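PDB 6LTQ: pyroglutamyl-peptidase I from Fervidobacterium islandicum, which removes the N-terminal pyroglutamyl residue from peptides and proteins, probably as a cysteine peptidase. Local coordinates for residues S87-E93 against L177-P182. Numbering follows the deposited sequence.
Sequences SAGIRLE and LFVHLP
Strands 90-93 and 177-181 run antiparallel, their axes 4.7 Å apart at 151°. Leu-177 places CD1 3.8 Å from Glu-93 O. Phe-178 O accepts a hydrogen bond from Glu-93 N at 3.0 Å. Val-179 and Leu-92 form a non-hydrogen-bonded pair, CA to CA 4.8 Å; Val-179 CG1 meets Ile-90 CG2 at 3.6 Å. His-180 and Arg-91 form a hydrogen-bonded pair: Arg-91 N to His-180 O 3.0 Å, His-180 N to Arg-91 O 2.8 Å. On the face carrying Arg-91, Glu-93 and His-180, His-180 ND1 donates to Glu-93 OE2 (2.7 Å), and Arg-91 NE, on an extended side chain (chi1 and chi2 t), salt-bridges the same OE2 at 2.6 Å. His-180 NE2 is hydrogen-bonded to the cysteinesulfonic acid at position 156, consistent with the Cys-His-Glu active site of this family. Leu-181 CD2 approaches Ile-90 CD1 at 4.2 Å. Pro-182 CB abuts Ser-87 O (3.2 Å) where 87-89 loops past. Strands 77-83 and 145-148 flank the pair, and helices 131-140 and 203-215 pack on the Leu-92 and Val-179 face.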
ATOM      1  N   SER D  87      -4.856   1.996   9.158  1.00 13.34           N
ATOM      2  CA  SER D  87      -5.258   3.296   8.632  1.00 15.43           C
ATOM      3  C   SER D  87      -4.306   4.390   9.112  1.00 16.42           C
ATOM      4  O   SER D  87      -3.799   4.356  10.237  1.00 15.65           O
ATOM      5  CB  SER D  87      -6.698   3.613   9.033  1.00 20.31           C
ATOM      6  OG  SER D  87      -7.584   2.751   8.328  1.00 32.56           O
ATOM      7  N   ALA D  88      -4.082   5.384   8.261  1.00 11.38           N
ATOM      8  CA  ALA D  88      -3.045   6.374   8.518  1.00 10.63           C
ATOM      9  C   ALA D  88      -3.588   7.686   9.055  1.00 13.42           C
ATOM     10  O   ALA D  88      -2.802   8.504   9.545  1.00 13.54           O
ATOM     11  CB  ALA D  88      -2.259   6.670   7.235  1.00 12.96           C
ATOM     12  N   GLY D  89      -4.895   7.919   8.944  1.00 13.18           N
ATOM     13  CA  GLY D  89      -5.483   9.179   9.366  1.00 13.47           C
ATOM     14  C   GLY D  89      -6.823   8.968  10.054  1.00 12.60           C
ATOM     15  O   GLY D  89      -7.279   7.844  10.230  1.00 13.87           O
ATOM     16  N   ILE D  90      -7.444  10.081  10.449  1.00 13.25           N
ATOM     17  CA  ILE D  90      -8.778   9.994  11.036  1.00 14.17           C
ATOM     18  C   ILE D  90      -9.749   9.545   9.940  1.00 17.02           C
ATOM     19  O   ILE D  90      -9.928  10.228   8.935  1.00 13.39           O
ATOM     20  CB  ILE D  90      -9.197  11.338  11.651  1.00 14.62           C
ATOM     21  CG1 ILE D  90      -8.168  11.805  12.711  1.00 17.80           C
ATOM     22  CG2 ILE D  90     -10.586  11.236  12.226  1.00 15.09           C
ATOM     23  CD1 ILE D  90      -7.937  10.838  13.880  1.00 14.72           C
ATOM     24  N   ARG D  91     -10.344   8.373  10.129  1.00 10.53           N
ATOM     25  CA  ARG D  91     -11.108   7.713   9.074  1.00 12.48           C
ATOM     26  C   ARG D  91     -12.602   7.828   9.391  1.00 12.52           C
ATOM     27  O   ARG D  91     -13.152   7.052  10.185  1.00 12.68           O
ATOM     28  CB  ARG D  91     -10.648   6.269   8.933  1.00 13.63           C
ATOM     29  CG  ARG D  91     -11.405   5.456   7.916  1.00 14.23           C
ATOM     30  CD  ARG D  91     -10.707   4.129   7.687  1.00 16.35           C
ATOM     31  NE  ARG D  91     -11.644   3.065   7.347  1.00 18.09           N
ATOM     32  CZ  ARG D  91     -11.271   1.843   6.979  1.00 33.98           C
ATOM     33  NH1 ARG D  91     -12.194   0.927   6.703  1.00 41.14           N
ATOM     34  NH2 ARG D  91      -9.972   1.542   6.874  1.00 26.91           N
ATOM     35  N   LEU D  92     -13.244   8.798   8.762  1.00 12.05           N
ATOM     36  CA  LEU D  92     -14.652   9.083   8.998  1.00 13.86           C
ATOM     37  C   LEU D  92     -15.503   8.162   8.133  1.00 14.89           C
ATOM     38  O   LEU D  92     -15.413   8.195   6.897  1.00 12.23           O
ATOM     39  CB  LEU D  92     -14.942  10.551   8.685  1.00  7.81           C
ATOM     40  CG  LEU D  92     -13.931  11.458   9.385  1.00 16.10           C
ATOM     41  CD1 LEU D  92     -13.883  12.794   8.715  1.00 16.92           C
ATOM     42  CD2 LEU D  92     -14.283  11.630  10.880  1.00 17.43           C
ATOM     43  N   GLU D  93     -16.332   7.348   8.778  1.00  9.94           N
ATOM     44  CA  GLU D  93     -17.091   6.310   8.086  1.00 10.68           C
ATOM     45  C   GLU D  93     -18.472   6.821   7.695  1.00 20.55           C
ATOM     46  O   GLU D  93     -19.260   7.243   8.549  1.00 14.32           O
ATOM     47  CB  GLU D  93     -17.202   5.069   8.968  1.00 12.55           C
ATOM     48  CG  GLU D  93     -15.854   4.436   9.294  1.00 15.96           C
ATOM     49  CD  GLU D  93     -15.184   3.756   8.096  1.00 19.37           C
ATOM     50  OE1 GLU D  93     -15.757   3.757   6.976  1.00 13.42           O
ATOM     51  OE2 GLU D  93     -14.092   3.174   8.296  1.00 17.16           O
ATOM     52  N   LEU D 177     -22.383   8.925  13.943  1.00 17.85           N
ATOM     53  CA  LEU D 177     -21.172   8.966  13.128  1.00 18.31           C
ATOM     54  C   LEU D 177     -20.172   7.980  13.721  1.00 27.17           C
ATOM     55  O   LEU D 177     -20.043   7.878  14.949  1.00 18.79           O
ATOM     56  CB  LEU D 177     -20.580  10.388  13.079  1.00 16.34           C
ATOM     57  CG  LEU D 177     -19.263  10.617  12.314  1.00 16.83           C
ATOM     58  CD1 LEU D 177     -19.404  10.307  10.804  1.00 19.25           C
ATOM     59  CD2 LEU D 177     -18.757  12.025  12.515  1.00 17.73           C
ATOM     60  N   PHE D 178     -19.471   7.234  12.860  1.00 14.14           N
ATOM     61  CA  PHE D 178     -18.418   6.333  13.313  1.00 15.94           C
ATOM     62  C   PHE D 178     -17.070   6.877  12.853  1.00 16.86           C
ATOM     63  O   PHE D 178     -16.916   7.259  11.689  1.00 14.13           O
ATOM     64  CB  PHE D 178     -18.614   4.903  12.802  1.00 15.66           C
ATOM     65  CG  PHE D 178     -17.799   3.910  13.560  1.00 18.99           C
ATOM     66  CD1 PHE D 178     -16.421   3.811  13.355  1.00 13.84           C
ATOM     67  CD2 PHE D 178     -18.379   3.128  14.542  1.00 19.82           C
ATOM     68  CE1 PHE D 178     -15.649   2.938  14.103  1.00 17.33           C
ATOM     69  CE2 PHE D 178     -17.613   2.252  15.286  1.00 15.55           C
ATOM     70  CZ  PHE D 178     -16.250   2.159  15.073  1.00 17.36           C
ATOM     71  N   VAL D 179     -16.104   6.921  13.763  1.00 11.61           N
ATOM     72  CA  VAL D 179     -14.757   7.429  13.477  1.00 14.74           C
ATOM     73  C   VAL D 179     -13.784   6.285  13.733  1.00 16.68           C
ATOM     74  O   VAL D 179     -13.677   5.794  14.865  1.00 15.27           O
ATOM     75  CB  VAL D 179     -14.406   8.664  14.318  1.00 18.55           C
ATOM     76  CG1 VAL D 179     -13.012   9.179  13.933  1.00 13.39           C
ATOM     77  CG2 VAL D 179     -15.439   9.769  14.105  1.00 13.14           C
ATOM     78  N   HIS D 180     -13.187   5.762  12.664  1.00 12.48           N
ATOM     79  CA  HIS D 180     -12.092   4.820  12.784  1.00 12.19           C
ATOM     80  C   HIS D 180     -10.773   5.537  13.030  1.00 14.18           C
ATOM     81  O   HIS D 180     -10.517   6.619  12.496  1.00 15.41           O
ATOM     82  CB  HIS D 180     -11.994   3.939  11.542  1.00 14.61           C
ATOM     83  CG  HIS D 180     -12.699   2.625  11.688  1.00 18.55           C
ATOM     84  ND1 HIS D 180     -13.554   2.126  10.731  1.00 21.72           N
ATOM     85  CD2 HIS D 180     -12.705   1.721  12.702  1.00 19.15           C
ATOM     86  CE1 HIS D 180     -14.026   0.955  11.125  1.00 20.44           C
ATOM     87  NE2 HIS D 180     -13.536   0.690  12.323  1.00 22.76           N
ATOM     88  N   LEU D 181      -9.906   4.877  13.801  1.00 16.61           N
ATOM     89  CA  LEU D 181      -8.688   5.466  14.325  1.00 12.84           C
ATOM     90  C   LEU D 181      -7.466   4.621  13.972  1.00 11.96           C
ATOM     91  O   LEU D 181      -7.530   3.377  13.999  1.00 12.72           O
ATOM     92  CB  LEU D 181      -8.758   5.597  15.863  1.00 11.76           C
ATOM     93  CG  LEU D 181      -9.951   6.377  16.396  1.00 17.41           C
ATOM     94  CD1 LEU D 181     -10.108   6.069  17.912  1.00 17.76           C
ATOM     95  CD2 LEU D 181      -9.762   7.868  16.136  1.00 15.30           C
ATOM     96  N   PRO D 182      -6.342   5.277  13.680  1.00 15.30           N
ATOM     97  CA  PRO D 182      -5.087   4.542  13.470  1.00 12.58           C
ATOM     98  C   PRO D 182      -4.662   3.792  14.722  1.00 15.89           C
ATOM     99  O   PRO D 182      -5.090   4.100  15.834  1.00 12.88           O
ATOM    100  CB  PRO D 182      -4.066   5.654  13.144  1.00 12.29           C
ATOM    101  CG  PRO D 182      -4.896   6.816  12.617  1.00 14.80           C
ATOM    102  CD  PRO D 182      -6.208   6.725  13.412  1.00 14.58           C
TER